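Local coordinates for MB2760 (Mycobacterium tuberculosis, PDB 2BNG), which hydrolyses epoxides to diols and accepts long or bulky lipophilic ones such as epoxystearic acid and cholesterol oxide in vitro, though its natural substrate is unidentified, at residues Thr35-Leu40 against Arg59-Leu64; Gly69-Glu74 against Leu95-Leu100; Phe73-His78 against Thr89-Ala94; Gln103-Gly108 against Tyr123-Asp128. One frame throughout, in Å; residues are numbered along the deposited sequence.

Read from the N terminus, the chain first closes contact 1, where helices 33-39 and 57-65 pack, closing a loop that holds strands 44-48 and 52-55. Contacts 2 and 3 follow, both formed by strands 72-83 and 86-97: contact 3 is the inner part of this hairpin, contact 2 its open end, and they share F73 and E74. L64 of contact 1 packs on F73, linking the helical pair to the hairpin. Contact 4 comes last, tying strand 100-113 to the end of strand 116-123 and the start of helix 126-139. Neighbouring strands 86-97 and 100-113 join it to contact 3, and both reach the second subunit, while contacts 1 and 4 lie on opposite sides of the chain's centre.

Contact 1 (Thr35-Leu40 against Arg59-Leu64); sequences TVDAAL and RTATLL
D37 rests its carboxylate beside A61 while R65, one residue beyond the facing segment, takes OD2 in a salt bridge. The other oxygen, OD1, lies 3.0 Å from CB of A61, a tight approach of a polar atom to a methyl group. Apart from this charged pair at the margin, the contact is apolar and illustrates how two short helices pack through a small residue: A61 turns its methyl toward the partner helix, and the segment axes come within 9.3 Å of each other, nearly antiparallel at 163°. On one side of A61, CG1 of V36 reaches CD1 of L64 at 4.3 Å. On the other, L40, the first residue to leave the helix, brings CD1 against the N and methyl of A61, with 4.2 Å between L40 CD1 and A61 CB. CD1 of L40 also touches CG2 of T60 at 4.1 Å, the L40 and T60 side chains crossing at about a right angle. OG1 of T60 is hydrogen-bonded to the carbonyl of G56, in the preceding turn, while its CG2 meets L40. Helix 13-30 completes the core, with A27 against V36, F24 against L40 and L28 against L64, while strands 44-48 and 52-55 lie against T60 through L44, Y46 and I54.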
loop_
_atom_site.group_PDB
_atom_site.type_symbol
_atom_site.label_atom_id
_atom_site.label_comp_id
_atom_site.label_asym_id
_atom_site.label_seq_id
_atom_site.Cartn_x
_atom_site.Cartn_y
_atom_site.Cartn_z
ATOM N N THR C 35 -29.826 25.502 1.216
ATOM C CA THR C 35 -28.548 25.968 0.675
ATOM C C THR C 35 -28.744 27.013 -0.436
ATOM O O THR C 35 -27.990 27.982 -0.518
ATOM C CB THR C 35 -27.688 24.792 0.184
ATOM O OG1 THR C 35 -27.455 23.901 1.279
ATOM C CG2 THR C 35 -26.358 25.259 -0.389
ATOM N N VAL C 36 -29.751 26.817 -1.285
ATOM C CA VAL C 36 -30.100 27.817 -2.299
ATOM C C VAL C 36 -30.424 29.176 -1.631
ATOM O O VAL C 36 -29.925 30.227 -2.047
ATOM C CB VAL C 36 -31.267 27.342 -3.186
ATOM C CG1 VAL C 36 -31.847 28.514 -3.990
ATOM C CG2 VAL C 36 -30.805 26.183 -4.089
ATOM N N ASP C 37 -31.235 29.132 -0.579
ATOM C CA ASP C 37 -31.548 30.310 0.247
ATOM C C ASP C 37 -30.355 31.006 0.877
ATOM O O ASP C 37 -30.265 32.231 0.868
ATOM C CB ASP C 37 -32.484 29.924 1.389
ATOM C CG ASP C 37 -33.901 29.849 0.950
ATOM O OD1 ASP C 37 -34.286 30.653 0.079
ATOM O OD2 ASP C 37 -34.642 28.988 1.451
ATOM N N ALA C 38 -29.461 30.225 1.461
ATOM C CA ALA C 38 -28.240 30.771 2.039
ATOM C C ALA C 38 -27.295 31.349 0.971
ATOM O O ALA C 38 -26.566 32.302 1.254
ATOM C CB ALA C 38 -27.534 29.711 2.858
ATOM N N ALA C 39 -27.322 30.790 -0.247
ATOM C CA ALA C 39 -26.357 31.153 -1.294
ATOM C C ALA C 39 -26.669 32.488 -1.974
ATOM O O ALA C 39 -25.767 33.133 -2.503
ATOM C CB ALA C 39 -26.253 30.051 -2.334
ATOM N N LEU C 40 -27.931 32.918 -1.961
ATOM C CA LEU C 40 -28.326 34.062 -2.796
ATOM C C LEU C 40 -28.420 35.342 -1.993
ATOM O O LEU C 40 -29.151 35.417 -1.018
ATOM C CB LEU C 40 -29.645 33.796 -3.533
ATOM C CG LEU C 40 -29.707 32.593 -4.488
ATOM C CD1 LEU C 40 -31.114 32.449 -5.087
ATOM C CD2 LEU C 40 -28.645 32.673 -5.587
ATOM N N ARG C 59 -36.968 36.484 -3.520
ATOM C CA ARG C 59 -37.962 36.263 -4.515
ATOM C C ARG C 59 -37.509 35.166 -5.491
ATOM O O ARG C 59 -38.321 34.321 -5.869
ATOM C CB ARG C 59 -38.271 37.580 -5.203
ATOM C CG ARG C 59 -39.241 37.463 -6.314
ATOM C CD ARG C 59 -40.003 38.735 -6.460
ATOM N NE ARG C 59 -40.072 39.149 -7.843
ATOM C CZ ARG C 59 -39.856 40.387 -8.274
ATOM N NH1 ARG C 59 -39.596 41.361 -7.457
ATOM N NH2 ARG C 59 -39.928 40.672 -9.537
ATOM N N THR C 60 -36.220 35.173 -5.864
ATOM C CA THR C 60 -35.651 34.131 -6.742
ATOM C C THR C 60 -35.606 32.770 -6.038
ATOM O O THR C 60 -35.969 31.742 -6.630
ATOM C CB THR C 60 -34.238 34.514 -7.251
ATOM O OG1 THR C 60 -34.326 35.718 -8.020
ATOM C CG2 THR C 60 -33.631 33.405 -8.114
ATOM N N ALA C 61 -35.175 32.788 -4.773
ATOM C CA ALA C 61 -35.088 31.587 -3.950
ATOM C C ALA C 61 -36.429 30.866 -3.815
ATOM O O ALA C 61 -36.479 29.639 -3.961
ATOM C CB ALA C 61 -34.501 31.898 -2.596
ATOM N N THR C 62 -37.513 31.612 -3.561
ATOM C CA THR C 62 -38.816 30.948 -3.413
ATOM C C THR C 62 -39.442 30.570 -4.762
ATOM O O THR C 62 -40.182 29.585 -4.853
ATOM C CB THR C 62 -39.841 31.662 -2.438
ATOM O OG1 THR C 62 -40.247 32.916 -2.958
ATOM C CG2 THR C 62 -39.234 31.959 -1.123
ATOM N N LEU C 63 -39.116 31.321 -5.810
ATOM C CA LEU C 63 -39.496 30.918 -7.168
ATOM C C LEU C 63 -38.929 29.535 -7.503
ATOM O O LEU C 63 -39.658 28.646 -7.972
ATOM C CB LEU C 63 -38.988 31.926 -8.189
ATOM C CG LEU C 63 -39.721 31.869 -9.515
ATOM C CD1 LEU C 63 -41.098 32.504 -9.393
ATOM C CD2 LEU C 63 -38.923 32.582 -10.571
ATOM N N LEU C 64 -37.628 29.374 -7.246
ATOM C CA LEU C 64 -36.941 28.121 -7.481
ATOM C C LEU C 64 -37.471 27.008 -6.588
ATOM O O LEU C 64 -37.727 25.894 -7.057
ATOM C CB LEU C 64 -35.431 28.286 -7.295
ATOM C CG LEU C 64 -34.721 29.143 -8.356
ATOM C CD1 LEU C 64 -33.296 29.438 -7.918
ATOM C CD2 LEU C 64 -34.757 28.514 -9.755
#

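Contact 2 (Gly69-Glu74 against Leu95-Leu100); sequences GRVGFE and LIIGPL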
loop_
_atom_site.group_PDB
_atom_site.type_symbol
_atom_site.label_atom_id
_atom_site.label_comp_id
_atom_site.label_asym_id
_atom_site.label_seq_id
_atom_site.Cartn_x
_atom_site.Cartn_y
_atom_site.Cartn_z
ATOM N N GLY C 69 -40.779 19.435 -8.046
ATOM C CA GLY C 69 -41.860 18.530 -8.463
ATOM C C GLY C 69 -42.526 18.876 -9.799
ATOM O O GLY C 69 -43.367 18.132 -10.275
ATOM N N ARG C 70 -42.148 19.997 -10.411
ATOM C CA ARG C 70 -42.675 20.376 -11.730
ATOM C C ARG C 70 -41.623 20.437 -12.787
ATOM O O ARG C 70 -41.832 20.023 -13.913
ATOM C CB ARG C 70 -43.280 21.761 -11.686
ATOM C CG ARG C 70 -44.598 21.763 -11.138
ATOM C CD ARG C 70 -44.627 22.611 -10.026
ATOM N NE ARG C 70 -45.969 22.938 -9.587
ATOM C CZ ARG C 70 -46.731 22.170 -8.807
ATOM N NH1 ARG C 70 -46.328 20.970 -8.392
ATOM N NH2 ARG C 70 -47.922 22.604 -8.442
ATOM N N VAL C 71 -40.504 21.033 -12.439
ATOM C CA VAL C 71 -39.363 21.004 -13.320
ATOM C C VAL C 71 -38.101 20.706 -12.516
ATOM O O VAL C 71 -37.800 21.399 -11.544
ATOM C CB VAL C 71 -39.277 22.297 -14.190
ATOM C CG1 VAL C 71 -39.674 23.485 -13.414
ATOM C CG2 VAL C 71 -37.895 22.488 -14.766
ATOM N N GLY C 72 -37.391 19.654 -12.907
ATOM C CA GLY C 72 -36.102 19.326 -12.303
ATOM C C GLY C 72 -34.976 19.988 -13.078
ATOM O O GLY C 72 -35.132 20.317 -14.265
ATOM N N PHE C 73 -33.839 20.190 -12.418
ATOM C CA PHE C 73 -32.678 20.741 -13.095
ATOM C C PHE C 73 -31.503 19.795 -13.002
ATOM O O PHE C 73 -31.302 19.166 -11.977
ATOM C CB PHE C 73 -32.277 22.113 -12.504
ATOM C CG PHE C 73 -33.448 23.033 -12.216
ATOM C CD1 PHE C 73 -34.239 23.516 -13.245
ATOM C CD2 PHE C 73 -33.729 23.435 -10.908
ATOM C CE1 PHE C 73 -35.306 24.372 -12.983
ATOM C CE2 PHE C 73 -34.804 24.293 -10.626
ATOM C CZ PHE C 73 -35.590 24.758 -11.667
ATOM N N GLU C 74 -30.739 19.700 -14.086
ATOM C CA GLU C 74 -29.409 19.112 -14.036
ATOM C C GLU C 74 -28.358 20.121 -14.512
ATOM O O GLU C 74 -28.620 20.982 -15.380
ATOM C CB GLU C 74 -29.334 17.792 -14.802
ATOM C CG GLU C 74 -30.056 16.640 -14.076
ATOM C CD GLU C 74 -30.123 15.353 -14.885
ATOM O OE1 GLU C 74 -29.320 15.173 -15.837
ATOM O OE2 GLU C 74 -30.978 14.496 -14.570
ATOM N N LEU C 95 -33.428 20.833 -18.381
ATOM C CA LEU C 95 -34.710 20.995 -17.688
ATOM C C LEU C 95 -35.530 19.737 -17.931
ATOM O O LEU C 95 -35.599 19.244 -19.061
ATOM C CB LEU C 95 -35.467 22.257 -18.131
ATOM C CG LEU C 95 -34.717 23.610 -18.074
ATOM C CD1 LEU C 95 -35.581 24.700 -18.711
ATOM C CD2 LEU C 95 -34.270 24.024 -16.669
ATOM N N ILE C 96 -36.124 19.206 -16.865
ATOM C CA ILE C 96 -36.882 17.961 -16.910
ATOM C C ILE C 96 -38.281 18.257 -16.451
ATOM O O ILE C 96 -38.469 18.741 -15.346
ATOM C CB ILE C 96 -36.331 16.893 -15.912
ATOM C CG1 ILE C 96 -34.806 17.045 -15.701
ATOM C CG2 ILE C 96 -36.849 15.512 -16.246
ATOM C CD1 ILE C 96 -33.887 16.136 -16.301
ATOM N N ILE C 97 -39.258 17.954 -17.299
ATOM C CA ILE C 97 -40.667 18.107 -16.981
ATOM C C ILE C 97 -41.281 16.753 -17.296
ATOM O O ILE C 97 -41.478 16.401 -18.471
ATOM C CB ILE C 97 -41.314 19.234 -17.826
ATOM C CG1 ILE C 97 -40.574 20.557 -17.603
ATOM C CG2 ILE C 97 -42.806 19.408 -17.486
ATOM C CD1 ILE C 97 -40.482 21.408 -18.819
ATOM N N GLY C 98 -41.548 15.979 -16.239
ATOM C CA GLY C 98 -41.925 14.581 -16.365
ATOM C C GLY C 98 -40.936 13.818 -17.239
ATOM O O GLY C 98 -39.721 13.805 -16.947
ATOM N N PRO C 99 -41.436 13.202 -18.343
ATOM C CA PRO C 99 -40.572 12.366 -19.194
ATOM C C PRO C 99 -39.858 13.179 -20.266
ATOM O O PRO C 99 -39.022 12.631 -20.980
ATOM C CB PRO C 99 -41.553 11.393 -19.848
ATOM C CG PRO C 99 -42.877 12.191 -19.939
ATOM C CD PRO C 99 -42.831 13.264 -18.848
ATOM N N LEU C 100 -40.195 14.464 -20.378
ATOM C CA LEU C 100 -39.524 15.370 -21.309
ATOM C C LEU C 100 -38.225 15.941 -20.721
ATOM O O LEU C 100 -38.236 16.584 -19.665
ATOM C CB LEU C 100 -40.471 16.509 -21.712
ATOM C CG LEU C 100 -39.891 17.595 -22.625
ATOM C CD1 LEU C 100 -39.438 17.005 -23.998
ATOM C CD2 LEU C 100 -40.860 18.792 -22.790
#
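G72 and I96 exchange two backbone hydrogen bonds, forming a hydrogen-bonded pair of the antiparallel hairpin made by strands 72-83 and 86-97. G72 N gives to I96 O at 2.8 Å, and I96 N returns the bond to G72 O at 3.0 Å. A CA-H...O contact accompanies them, V71 CA lying 3.2 Å from I96 O. Beyond I97 the chain reverses in a type II' turn closed by L100, with G98 at positive phi, and leads into strand 100-113. Side chains then sort by face. Next to G72, CG1 of I96 lies against the carbonyl of G72, and its CD1 comes 3.8 Å from OE2 of E74, whose carboxylate is engaged through OE1 by a salt bridge to R101. V71 lies alongside L95, both pointing the same way, and CB of V71 also meets CG1 of I97 at 4.0 Å. V71 O sits 4.0 Å above the plane of the F73 ring, offset toward the rim. The non-hydrogen-bonded pair F73 and L95 finishes the contact: CD2 of L95 approaches the ring at its edge, near its plane, 3.5 Å from CD1 of F73.

Contact 3 (Phe73-His78 against Thr89-Ala94); sequences FEVKIH and TERTDA
H78 meets T92 at the edge of its imidazole: NE2 and T92 OG1 are 2.6 Å apart in the ring plane, joined by a hydrogen bond that is nearly straight at 169°. One face of the same ring has K76 O 3.9 Å above it, offset toward the rim. The other flat group, the guanidinium of R91, has the methyl of T89 at its edge and V75 against it, with CG1 of V75 3.6 Å from NE. V75 CG1 is anti to the backbone N (chi1 -178°), which brings it to R91 and within 3.7 Å of OD2 of D93. R91 grips D93 side-on, NE giving to OD2 at 3.1 Å and NH2 to OD1 at 2.9 Å. The antiparallel strands themselves are joined by hydrogen-bonded pairs E74-A94 and K76-T92, and H78 N adds a bond to E90 O at 2.7 Å. E90 OE1 forms a salt bridge with R79, and OE2 pairs with R121 and Y123 of the second subunit. NH2 of R91 also forms a salt bridge with OD2 of D122, so one nitrogen is shared by two aspartates, the Asp-Arg-Asp arrangement of limonene epoxide hydrolases. D93 is the probable proton donor and D122 the probable acceptor; the two-nitrogen grip fixes the rotation of the D93 carboxylate, consistent with a defined placement of D93 beside D122 in the active site.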
loop_
_atom_site.group_PDB
_atom_site.type_symbol
_atom_site.label_atom_id
_atom_site.label_comp_id
_atom_site.label_asym_id
_atom_site.label_seq_id
_atom_site.Cartn_x
_atom_site.Cartn_y
_atom_site.Cartn_z
ATOM N N PHE C 73 -33.839 20.190 -12.418
ATOM C CA PHE C 73 -32.678 20.741 -13.095
ATOM C C PHE C 73 -31.503 19.795 -13.002
ATOM O O PHE C 73 -31.302 19.166 -11.977
ATOM C CB PHE C 73 -32.277 22.113 -12.504
ATOM C CG PHE C 73 -33.448 23.033 -12.216
ATOM C CD1 PHE C 73 -34.239 23.516 -13.245
ATOM C CD2 PHE C 73 -33.729 23.435 -10.908
ATOM C CE1 PHE C 73 -35.306 24.372 -12.983
ATOM C CE2 PHE C 73 -34.804 24.293 -10.626
ATOM C CZ PHE C 73 -35.590 24.758 -11.667
ATOM N N GLU C 74 -30.739 19.700 -14.086
ATOM C CA GLU C 74 -29.409 19.112 -14.036
ATOM C C GLU C 74 -28.358 20.121 -14.512
ATOM O O GLU C 74 -28.620 20.982 -15.380
ATOM C CB GLU C 74 -29.334 17.792 -14.802
ATOM C CG GLU C 74 -30.056 16.640 -14.076
ATOM C CD GLU C 74 -30.123 15.353 -14.885
ATOM O OE1 GLU C 74 -29.320 15.173 -15.837
ATOM O OE2 GLU C 74 -30.978 14.496 -14.570
ATOM N N VAL C 75 -27.182 20.048 -13.900
ATOM C CA VAL C 75 -26.114 20.964 -14.224
ATOM C C VAL C 75 -24.827 20.180 -14.247
ATOM O O VAL C 75 -24.492 19.462 -13.322
ATOM C CB VAL C 75 -26.003 22.144 -13.227
ATOM C CG1 VAL C 75 -24.874 23.097 -13.656
ATOM C CG2 VAL C 75 -27.339 22.916 -13.131
ATOM N N LYS C 76 -24.119 20.297 -15.348
ATOM C CA LYS C 76 -22.832 19.700 -15.455
ATOM C C LYS C 76 -21.891 20.843 -15.833
ATOM O O LYS C 76 -22.073 21.495 -16.869
ATOM C CB LYS C 76 -22.910 18.584 -16.487
ATOM C CG LYS C 76 -21.614 18.042 -16.971
ATOM C CD LYS C 76 -20.848 17.350 -15.935
ATOM C CE LYS C 76 -19.890 16.359 -16.606
ATOM N NZ LYS C 76 -18.529 16.400 -16.091
ATOM N N ILE C 77 -20.929 21.121 -14.948
ATOM C CA ILE C 77 -19.962 22.193 -15.171
ATOM C C ILE C 77 -18.735 21.583 -15.834
ATOM O O ILE C 77 -18.109 20.704 -15.262
ATOM C CB ILE C 77 -19.566 22.900 -13.824
ATOM C CG1 ILE C 77 -20.821 23.339 -13.036
ATOM C CG2 ILE C 77 -18.604 24.084 -14.102
ATOM C CD1 ILE C 77 -20.540 23.810 -11.573
ATOM N N HIS C 78 -18.412 22.029 -17.042
ATOM C CA HIS C 78 -17.222 21.551 -17.759
ATOM C C HIS C 78 -15.956 22.319 -17.376
ATOM O O HIS C 78 -14.884 21.733 -17.246
ATOM C CB HIS C 78 -17.437 21.628 -19.274
ATOM C CG HIS C 78 -18.706 20.975 -19.738
ATOM N ND1 HIS C 78 -18.892 19.604 -19.730
ATOM C CD2 HIS C 78 -19.855 21.506 -20.226
ATOM C CE1 HIS C 78 -20.103 19.322 -20.176
ATOM N NE2 HIS C 78 -20.709 20.459 -20.481
ATOM N N THR C 89 -18.482 30.196 -16.028
ATOM C CA THR C 89 -18.910 28.839 -15.968
ATOM C C THR C 89 -19.279 28.352 -17.392
ATOM O O THR C 89 -19.964 29.049 -18.135
ATOM C CB THR C 89 -20.040 28.886 -14.906
ATOM O OG1 THR C 89 -19.965 27.864 -13.962
ATOM C CG2 THR C 89 -21.279 28.827 -15.357
ATOM N N GLU C 90 -18.743 27.202 -17.808
ATOM C CA GLU C 90 -19.143 26.559 -19.070
ATOM C C GLU C 90 -19.870 25.281 -18.687
ATOM O O GLU C 90 -19.279 24.397 -18.055
ATOM C CB GLU C 90 -17.935 26.246 -19.970
ATOM C CG GLU C 90 -18.317 25.641 -21.334
ATOM C CD GLU C 90 -17.170 24.906 -22.071
ATOM O OE1 GLU C 90 -16.187 24.451 -21.442
ATOM O OE2 GLU C 90 -17.263 24.758 -23.305
ATOM N N ARG C 91 -21.155 25.195 -19.017
ATOM C CA ARG C 91 -21.991 24.101 -18.539
ATOM C C ARG C 91 -22.859 23.477 -19.619
ATOM O O ARG C 91 -23.053 24.030 -20.707
ATOM C CB ARG C 91 -22.920 24.538 -17.372
ATOM C CG ARG C 91 -22.536 25.800 -16.663
ATOM C CD ARG C 91 -23.250 25.984 -15.355
ATOM N NE ARG C 91 -24.679 26.249 -15.454
ATOM C CZ ARG C 91 -25.252 27.456 -15.352
ATOM N NH1 ARG C 91 -24.514 28.560 -15.173
ATOM N NH2 ARG C 91 -26.597 27.571 -15.417
ATOM N N THR C 92 -23.378 22.300 -19.287
ATOM C CA THR C 92 -24.537 21.724 -19.938
ATOM C C THR C 92 -25.625 21.661 -18.867
ATOM O O THR C 92 -25.406 21.147 -17.772
ATOM C CB THR C 92 -24.247 20.317 -20.479
ATOM O OG1 THR C 92 -23.132 20.366 -21.390
ATOM C CG2 THR C 92 -25.436 19.789 -21.230
ATOM N N ASP C 93 -26.785 22.226 -19.175
ATOM C CA ASP C 93 -27.923 22.185 -18.267
ATOM C C ASP C 93 -28.994 21.289 -18.882
ATOM O O ASP C 93 -28.991 21.036 -20.084
ATOM C CB ASP C 93 -28.492 23.604 -18.046
ATOM C CG ASP C 93 -27.656 24.453 -17.063
ATOM O OD1 ASP C 93 -28.222 25.424 -16.515
ATOM O OD2 ASP C 93 -26.449 24.174 -16.833
ATOM N N ALA C 94 -29.920 20.831 -18.060
ATOM C CA ALA C 94 -31.100 20.137 -18.541
ATOM C C ALA C 94 -32.306 20.550 -17.714
ATOM O O ALA C 94 -32.206 20.634 -16.494
ATOM C CB ALA C 94 -30.887 18.637 -18.463
#

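Contact 4 (Gln103-Gly108 against Tyr123-Asp128); sequences QFWVCG and YFDVYD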
loop_
_atom_site.group_PDB
_atom_site.type_symbol
_atom_site.label_atom_id
_atom_site.label_comp_id
_atom_site.label_asym_id
_atom_site.label_seq_id
_atom_site.Cartn_x
_atom_site.Cartn_y
_atom_site.Cartn_z
ATOM N N GLN C 103 -32.082 19.510 -23.043
ATOM C CA GLN C 103 -30.697 19.713 -22.687
ATOM C C GLN C 103 -30.039 20.709 -23.640
ATOM O O GLN C 103 -30.263 20.659 -24.857
ATOM C CB GLN C 103 -29.988 18.361 -22.742
ATOM C CG GLN C 103 -28.644 18.304 -22.072
ATOM C CD GLN C 103 -28.222 16.862 -21.818
ATOM O OE1 GLN C 103 -28.869 16.158 -21.101
ATOM N NE2 GLN C 103 -27.161 16.432 -22.421
ATOM N N PHE C 104 -29.212 21.589 -23.094
ATOM C CA PHE C 104 -28.667 22.711 -23.853
ATOM C C PHE C 104 -27.409 23.226 -23.144
ATOM O O PHE C 104 -27.262 23.026 -21.919
ATOM C CB PHE C 104 -29.718 23.848 -23.975
ATOM C CG PHE C 104 -30.347 24.252 -22.649
ATOM C CD1 PHE C 104 -29.846 25.318 -21.926
ATOM C CD2 PHE C 104 -31.451 23.564 -22.132
ATOM C CE1 PHE C 104 -30.433 25.702 -20.702
ATOM C CE2 PHE C 104 -32.019 23.925 -20.910
ATOM C CZ PHE C 104 -31.508 24.992 -20.192
ATOM N N TRP C 105 -26.523 23.901 -23.877
ATOM C CA TRP C 105 -25.386 24.506 -23.230
ATOM C C TRP C 105 -25.779 25.826 -22.549
ATOM O O TRP C 105 -26.706 26.521 -23.000
ATOM C CB TRP C 105 -24.232 24.683 -24.209
ATOM C CG TRP C 105 -24.469 25.650 -25.409
ATOM C CD1 TRP C 105 -24.658 25.289 -26.724
ATOM C CD2 TRP C 105 -24.469 27.099 -25.395
ATOM N NE1 TRP C 105 -24.789 26.409 -27.519
ATOM C CE2 TRP C 105 -24.667 27.530 -26.736
ATOM C CE3 TRP C 105 -24.288 28.068 -24.393
ATOM C CZ2 TRP C 105 -24.726 28.885 -27.094
ATOM C CZ3 TRP C 105 -24.331 29.433 -24.761
ATOM C CH2 TRP C 105 -24.566 29.813 -26.098
ATOM N N VAL C 106 -25.092 26.137 -21.447
ATOM C CA VAL C 106 -25.200 27.438 -20.784
ATOM C C VAL C 106 -23.806 27.904 -20.366
ATOM O O VAL C 106 -22.992 27.110 -19.853
ATOM C CB VAL C 106 -26.044 27.385 -19.507
ATOM C CG1 VAL C 106 -26.153 28.788 -18.890
ATOM C CG2 VAL C 106 -27.419 26.819 -19.790
ATOM N N CYS C 107 -23.549 29.189 -20.595
ATOM C CA CYS C 107 -22.434 29.877 -19.975
ATOM C C CYS C 107 -23.025 30.825 -18.910
ATOM O O CYS C 107 -23.854 31.671 -19.212
ATOM C CB CYS C 107 -21.593 30.614 -21.033
ATOM S SG CYS C 107 -20.690 29.429 -22.162
ATOM N N GLY C 108 -22.625 30.647 -17.659
ATOM C CA GLY C 108 -23.100 31.496 -16.597
ATOM C C GLY C 108 -21.987 32.343 -16.051
ATOM O O GLY C 108 -20.845 31.870 -15.897
ATOM N N TYR C 123 -26.309 32.608 -19.965
ATOM C CA TYR C 123 -26.323 32.785 -21.407
ATOM C C TYR C 123 -26.620 31.449 -22.093
ATOM O O TYR C 123 -26.049 30.423 -21.739
ATOM C CB TYR C 123 -24.935 33.212 -21.887
ATOM C CG TYR C 123 -24.487 34.605 -21.527
ATOM C CD1 TYR C 123 -23.763 34.846 -20.354
ATOM C CD2 TYR C 123 -24.753 35.698 -22.386
ATOM C CE1 TYR C 123 -23.317 36.141 -20.042
ATOM C CE2 TYR C 123 -24.309 36.985 -22.082
ATOM C CZ TYR C 123 -23.594 37.189 -20.915
ATOM O OH TYR C 123 -23.172 38.444 -20.601
ATOM N N PHE C 124 -27.464 31.479 -23.120
ATOM C CA PHE C 124 -27.735 30.299 -23.941
ATOM C C PHE C 124 -28.256 30.763 -25.305
ATOM O O PHE C 124 -28.527 31.952 -25.493
ATOM C CB PHE C 124 -28.772 29.377 -23.273
ATOM C CG PHE C 124 -29.965 30.098 -22.768
ATOM C CD1 PHE C 124 -30.036 30.496 -21.449
ATOM C CD2 PHE C 124 -31.012 30.397 -23.616
ATOM C CE1 PHE C 124 -31.146 31.168 -20.971
ATOM C CE2 PHE C 124 -32.125 31.074 -23.163
ATOM C CZ PHE C 124 -32.197 31.467 -21.844
ATOM N N ASP C 125 -28.426 29.812 -26.229
ATOM C CA ASP C 125 -28.817 30.076 -27.626
ATOM C C ASP C 125 -30.197 29.443 -27.896
ATOM O O ASP C 125 -30.422 28.280 -27.567
ATOM C CB ASP C 125 -27.706 29.503 -28.515
ATOM C CG ASP C 125 -28.090 29.326 -29.974
ATOM O OD1 ASP C 125 -28.853 30.131 -30.543
ATOM O OD2 ASP C 125 -27.557 28.374 -30.597
ATOM N N VAL C 126 -31.123 30.208 -28.478
ATOM C CA VAL C 126 -32.465 29.667 -28.732
ATOM C C VAL C 126 -32.385 28.529 -29.730
ATOM O O VAL C 126 -33.163 27.587 -29.658
ATOM C CB VAL C 126 -33.526 30.727 -29.210
ATOM C CG1 VAL C 126 -33.618 31.891 -28.231
ATOM C CG2 VAL C 126 -33.190 31.240 -30.589
ATOM N N TYR C 127 -31.441 28.611 -30.656
ATOM C CA TYR C 127 -31.292 27.545 -31.632
ATOM C C TYR C 127 -30.903 26.187 -30.988
ATOM O O TYR C 127 -31.557 25.154 -31.209
ATOM C CB TYR C 127 -30.304 27.988 -32.692
ATOM C CG TYR C 127 -29.901 26.941 -33.689
ATOM C CD1 TYR C 127 -30.825 26.374 -34.567
ATOM C CD2 TYR C 127 -28.573 26.540 -33.775
ATOM C CE1 TYR C 127 -30.434 25.414 -35.500
ATOM C CE2 TYR C 127 -28.161 25.595 -34.710
ATOM C CZ TYR C 127 -29.102 25.032 -35.562
ATOM O OH TYR C 127 -28.697 24.093 -36.478
ATOM N N ASP C 128 -29.847 26.221 -30.176
ATOM C CA ASP C 128 -29.405 25.083 -29.404
ATOM C C ASP C 128 -30.529 24.563 -28.525
ATOM O O ASP C 128 -30.692 23.362 -28.400
ATOM C CB ASP C 128 -28.198 25.477 -28.548
ATOM C CG ASP C 128 -27.685 24.335 -27.715
ATOM O OD1 ASP C 128 -27.189 23.363 -28.292
ATOM O OD2 ASP C 128 -27.764 24.396 -26.483
HETATM O O HOH W 1 -25.390 26.774 -30.499
HETATM O O HOH W 2 -27.935 26.820 -25.371
#
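W105 lays its indole across the chain leading into helix 126-139 and its first turn, just after the last strand of this NTF2-like fold. From CB, chi1 of 64° sets CG between the backbone N and the carbonyl carbon, and CG and CD1 thereby lie beside the carboxylate of D128, with CD1 3.2 Å from OD2; that oxygen also accepts the W105 backbone N at 2.9 Å. NE1, which passes by CG of D128, donates a hydrogen bond at the ring edge to a water, 3.1 Å from NE1, and this water in turn donates to OD2 of D125. Further out, CZ2 touches CB of D125 at 3.4 Å, CH2 lies near D125 N, and CZ3 reaches CA of F124 and the carbonyl oxygen of Y123. D125 is the N-cap: it accepts from D128 N through OD2 and, weakly, from Y127 N through OD1, which also takes V126 N of the second subunit. Y123 of that subunit meets the W105 ring edge-to-face, placing the contact at the subunit interface. Beyond the indole, C107 and Y123 form a hydrogen-bonded antiparallel pair, Y123 N giving to C107 O at 2.7 Å. A second water sits over the centre of one face of the W105 ring, where it donates to W105 O and D128 OD2 and accepts from D125 N, 3.2 Å away.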